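Local atomic coordinates of ESXA (Geobacillus thermodenitrificans, PDB entry 3ZBH), a protein that is of unknown function but, as a small helical member of the WXG100 (ESAT-6) family, is probably exported by type VII secretion. Residues Thr41-Trp46 and Ala53-Tyr58. Sequence-based numbering, arbitrary orientation.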
ATOM      1  N   THR B  41      13.749   8.536  10.041  1.00 28.61           N
ATOM      2  CA  THR B  41      13.278   9.720  10.780  1.00 31.95           C
ATOM      3  C   THR B  41      12.857   9.312  12.195  1.00 33.34           C
ATOM      4  O   THR B  41      13.248   9.950  13.204  1.00 31.24           O
ATOM      5  CB  THR B  41      12.104  10.408  10.050  1.00 33.57           C
ATOM      6  OG1 THR B  41      12.502  10.756   8.724  1.00 35.91           O
ATOM      7  CG2 THR B  41      11.682  11.689  10.751  1.00 33.89           C
ATOM      8  N   LEU B  42      12.115   8.211  12.279  1.00 29.50           N
ATOM      9  CA  LEU B  42      11.615   7.733  13.576  1.00 32.81           C
ATOM     10  C   LEU B  42      12.746   7.329  14.516  1.00 35.14           C
ATOM     11  O   LEU B  42      12.710   7.650  15.705  1.00 35.46           O
ATOM     12  CB  LEU B  42      10.646   6.567  13.403  1.00 31.29           C
ATOM     13  CG  LEU B  42       9.787   6.254  14.626  1.00 31.14           C
ATOM     14  CD1 LEU B  42       8.869   7.426  14.916  1.00 32.99           C
ATOM     15  CD2 LEU B  42       8.971   4.996  14.364  1.00 35.32           C
ATOM     16  N   GLN B  43      13.747   6.640  13.974  1.00 38.43           N
ATOM     17  CA  GLN B  43      14.955   6.298  14.727  1.00 44.68           C
ATOM     18  C   GLN B  43      15.663   7.490  15.364  1.00 45.37           C
ATOM     19  O   GLN B  43      16.279   7.346  16.411  1.00 50.92           O
ATOM     20  CB  GLN B  43      15.939   5.527  13.854  1.00 46.58           C
ATOM     21  CG  GLN B  43      15.747   4.032  13.938  1.00 52.37           C
ATOM     22  CD  GLN B  43      16.860   3.254  13.268  1.00 54.62           C
ATOM     23  OE1 GLN B  43      17.070   3.350  12.058  1.00 57.98           O
ATOM     24  NE2 GLN B  43      17.565   2.455  14.054  1.00 59.66           N
ATOM     25  N   GLY B  44      15.587   8.657  14.732  1.00 48.05           N
ATOM     26  CA  GLY B  44      16.239   9.843  15.251  1.00 46.62           C
ATOM     27  C   GLY B  44      15.415  10.582  16.288  1.00 52.53           C
ATOM     28  O   GLY B  44      15.971  11.265  17.148  1.00 53.36           O
ATOM     29  N   ILE B  45      14.091  10.445  16.223  1.00 50.24           N
ATOM     30  CA  ILE B  45      13.216  11.260  17.073  1.00 51.75           C
ATOM     31  C   ILE B  45      12.706  10.555  18.337  1.00 54.35           C
ATOM     32  O   ILE B  45      12.232  11.217  19.261  1.00 57.45           O
ATOM     33  CB  ILE B  45      12.064  11.944  16.284  1.00 51.12           C
ATOM     34  CG1 ILE B  45      11.096  10.919  15.710  1.00 47.30           C
ATOM     35  CG2 ILE B  45      12.624  12.847  15.183  1.00 51.94           C
ATOM     36  CD1 ILE B  45       9.910  11.539  15.010  1.00 50.00           C
ATOM     37  N   TRP B  46      12.821   9.230  18.376  1.00 52.14           N
ATOM     38  CA  TRP B  46      12.515   8.457  19.574  1.00 51.42           C
ATOM     39  C   TRP B  46      13.748   7.820  20.065  1.00 54.82           C
ATOM     40  O   TRP B  46      14.710   7.656  19.312  1.00 59.47           O
ATOM     41  CB  TRP B  46      11.508   7.340  19.296  1.00 45.86           C
ATOM     42  CG  TRP B  46      10.061   7.754  19.369  1.00 40.02           C
ATOM     43  CD1 TRP B  46       9.526   8.930  19.898  1.00 41.94           C
ATOM     44  CD2 TRP B  46       8.902   6.989  18.893  1.00 39.58           C
ATOM     45  NE1 TRP B  46       8.155   8.957  19.765  1.00 40.44           N
ATOM     46  CE2 TRP B  46       7.715   7.817  19.176  1.00 40.69           C
ATOM     47  CE3 TRP B  46       8.732   5.753  18.283  1.00 38.86           C
ATOM     48  CZ2 TRP B  46       6.433   7.389  18.865  1.00 37.49           C
ATOM     49  CZ3 TRP B  46       7.431   5.339  17.958  1.00 35.91           C
ATOM     50  CH2 TRP B  46       6.315   6.142  18.236  1.00 36.09           C
ATOM     51  N   ALA B  53      10.864  -1.298  18.355  1.00 56.43           N
ATOM     52  CA  ALA B  53       9.562  -1.943  18.385  1.00 52.23           C
ATOM     53  C   ALA B  53       8.897  -1.791  17.008  1.00 48.22           C
ATOM     54  O   ALA B  53       8.368  -2.764  16.451  1.00 44.88           O
ATOM     55  CB  ALA B  53       8.699  -1.354  19.498  1.00 48.14           C
ATOM     56  N   PHE B  54       8.956  -0.576  16.461  1.00 43.06           N
ATOM     57  CA  PHE B  54       8.440  -0.319  15.127  1.00 40.06           C
ATOM     58  C   PHE B  54       9.222  -1.049  14.045  1.00 38.85           C
ATOM     59  O   PHE B  54       8.610  -1.664  13.185  1.00 36.71           O
ATOM     60  CB  PHE B  54       8.336   1.177  14.807  1.00 39.58           C
ATOM     61  CG  PHE B  54       7.961   1.456  13.375  1.00 40.48           C
ATOM     62  CD1 PHE B  54       6.641   1.366  12.957  1.00 38.01           C
ATOM     63  CD2 PHE B  54       8.934   1.782  12.435  1.00 42.56           C
ATOM     64  CE1 PHE B  54       6.290   1.605  11.637  1.00 40.34           C
ATOM     65  CE2 PHE B  54       8.590   2.020  11.113  1.00 40.78           C
ATOM     66  CZ  PHE B  54       7.266   1.936  10.712  1.00 39.36           C
ATOM     67  N   ILE B  55      10.556  -0.981  14.085  1.00 39.99           N
ATOM     68  CA  ILE B  55      11.409  -1.513  13.000  1.00 39.89           C
ATOM     69  C   ILE B  55      11.273  -2.994  12.770  1.00 39.47           C
ATOM     70  O   ILE B  55      11.310  -3.453  11.628  1.00 36.03           O
ATOM     71  CB  ILE B  55      12.908  -1.203  13.207  1.00 42.71           C
ATOM     72  CG1 ILE B  55      13.221   0.198  12.706  1.00 43.72           C
ATOM     73  CG2 ILE B  55      13.802  -2.203  12.473  1.00 38.57           C
ATOM     74  CD1 ILE B  55      14.623   0.649  13.051  1.00 49.35           C
ATOM     75  N   GLN B  56      11.159  -3.738  13.864  1.00 39.71           N
ATOM     76  CA  GLN B  56      11.060  -5.187  13.808  1.00 40.77           C
ATOM     77  C   GLN B  56       9.761  -5.622  13.119  1.00 37.81           C
ATOM     78  O   GLN B  56       9.783  -6.503  12.282  1.00 38.20           O
ATOM     79  CB  GLN B  56      11.167  -5.773  15.225  1.00 46.49           C
ATOM     80  CG  GLN B  56      11.698  -7.197  15.288  1.00 52.16           C
ATOM     81  CD  GLN B  56      10.621  -8.248  15.084  1.00 59.86           C
ATOM     82  OE1 GLN B  56      10.760  -9.137  14.236  1.00 63.99           O
ATOM     83  NE2 GLN B  56       9.538  -8.157  15.860  1.00 59.33           N
ATOM     84  N   GLN B  57       8.648  -4.975  13.455  1.00 35.45           N
ATOM     85  CA  GLN B  57       7.362  -5.268  12.818  1.00 37.24           C
ATOM     86  C   GLN B  57       7.328  -4.790  11.373  1.00 33.49           C
ATOM     87  O   GLN B  57       6.902  -5.514  10.497  1.00 31.34           O
ATOM     88  CB  GLN B  57       6.238  -4.589  13.582  1.00 36.39           C
ATOM     89  CG  GLN B  57       5.996  -5.200  14.956  1.00 42.33           C
ATOM     90  CD  GLN B  57       4.848  -4.518  15.658  1.00 43.75           C
ATOM     91  OE1 GLN B  57       3.710  -4.533  15.177  1.00 45.59           O
ATOM     92  NE2 GLN B  57       5.138  -3.896  16.783  1.00 47.08           N
ATOM     93  N   TYR B  58       7.781  -3.560  11.148  1.00 32.19           N
ATOM     94  CA  TYR B  58       7.895  -3.004   9.802  1.00 30.58           C
ATOM     95  C   TYR B  58       8.679  -3.925   8.862  1.00 30.36           C
ATOM     96  O   TYR B  58       8.176  -4.326   7.786  1.00 28.71           O
ATOM     97  CB  TYR B  58       8.533  -1.606   9.843  1.00 29.66           C
ATOM     98  CG  TYR B  58       8.753  -1.076   8.451  1.00 29.13           C
ATOM     99  CD1 TYR B  58       7.664  -0.776   7.651  1.00 29.22           C
ATOM    100  CD2 TYR B  58      10.045  -0.929   7.915  1.00 27.66           C
ATOM    101  CE1 TYR B  58       7.819  -0.311   6.359  1.00 30.36           C
ATOM    102  CE2 TYR B  58      10.219  -0.432   6.619  1.00 29.64           C
ATOM    103  CZ  TYR B  58       9.098  -0.141   5.847  1.00 30.13           C
ATOM    104  OH  TYR B  58       9.197   0.309   4.557  1.00 29.07           O
TER
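Leu42 meets Phe54 through a single methyl: CD2 lies 3.7 Å from Phe54 CD2 and 3.8 Å from Phe54 CG, an oblique approach to the CB side of the ring. Both residues have CG anti to the backbone N (chi1 -164° in Leu42, 173° in Phe54), which reaches the two side chains out into the space between helices 11-45 and 48-95, where both are buried. Leu42 CA and Phe54 CA are 8.8 Å apart, so between 41-46 and 53-58 it is side chains that make the contact. By burial this is the packed part, and it is covered from further sides. The Phe54 ring carries Tyr58 CB over one face and stands edge-to-face with Tyr21 of the second subunit, which also packs on Leu42. The other methyl of Leu42, CD1, lies 3.8 Å above the plane of the Trp46 ring, toward its rim; Trp46 is the W of the family's WXG turn.

On the open flank, exposed Gln43 and partly exposed Ile55 cross at about a right angle. The shortest distance of the contact lies here: the tip methyl Ile55 CD1 comes 3.4 Å from Gln43 CD, and 3.6 Å from Gln43 NE2, so a methyl rests against a polar amide. Extended beyond CG, the glutamine chain carries that amide over from a solvent-facing position.

The segments bury just 153 Å² together, without any polar bond between them. The chemistry is therefore van der Waals contact throughout, apolar on both sides only in the inner pair, near the turn of a helical hairpin whose inner layer continues into the dimer interface and whose outer edge is only partly covered, by a glutamine amide resting on one methyl.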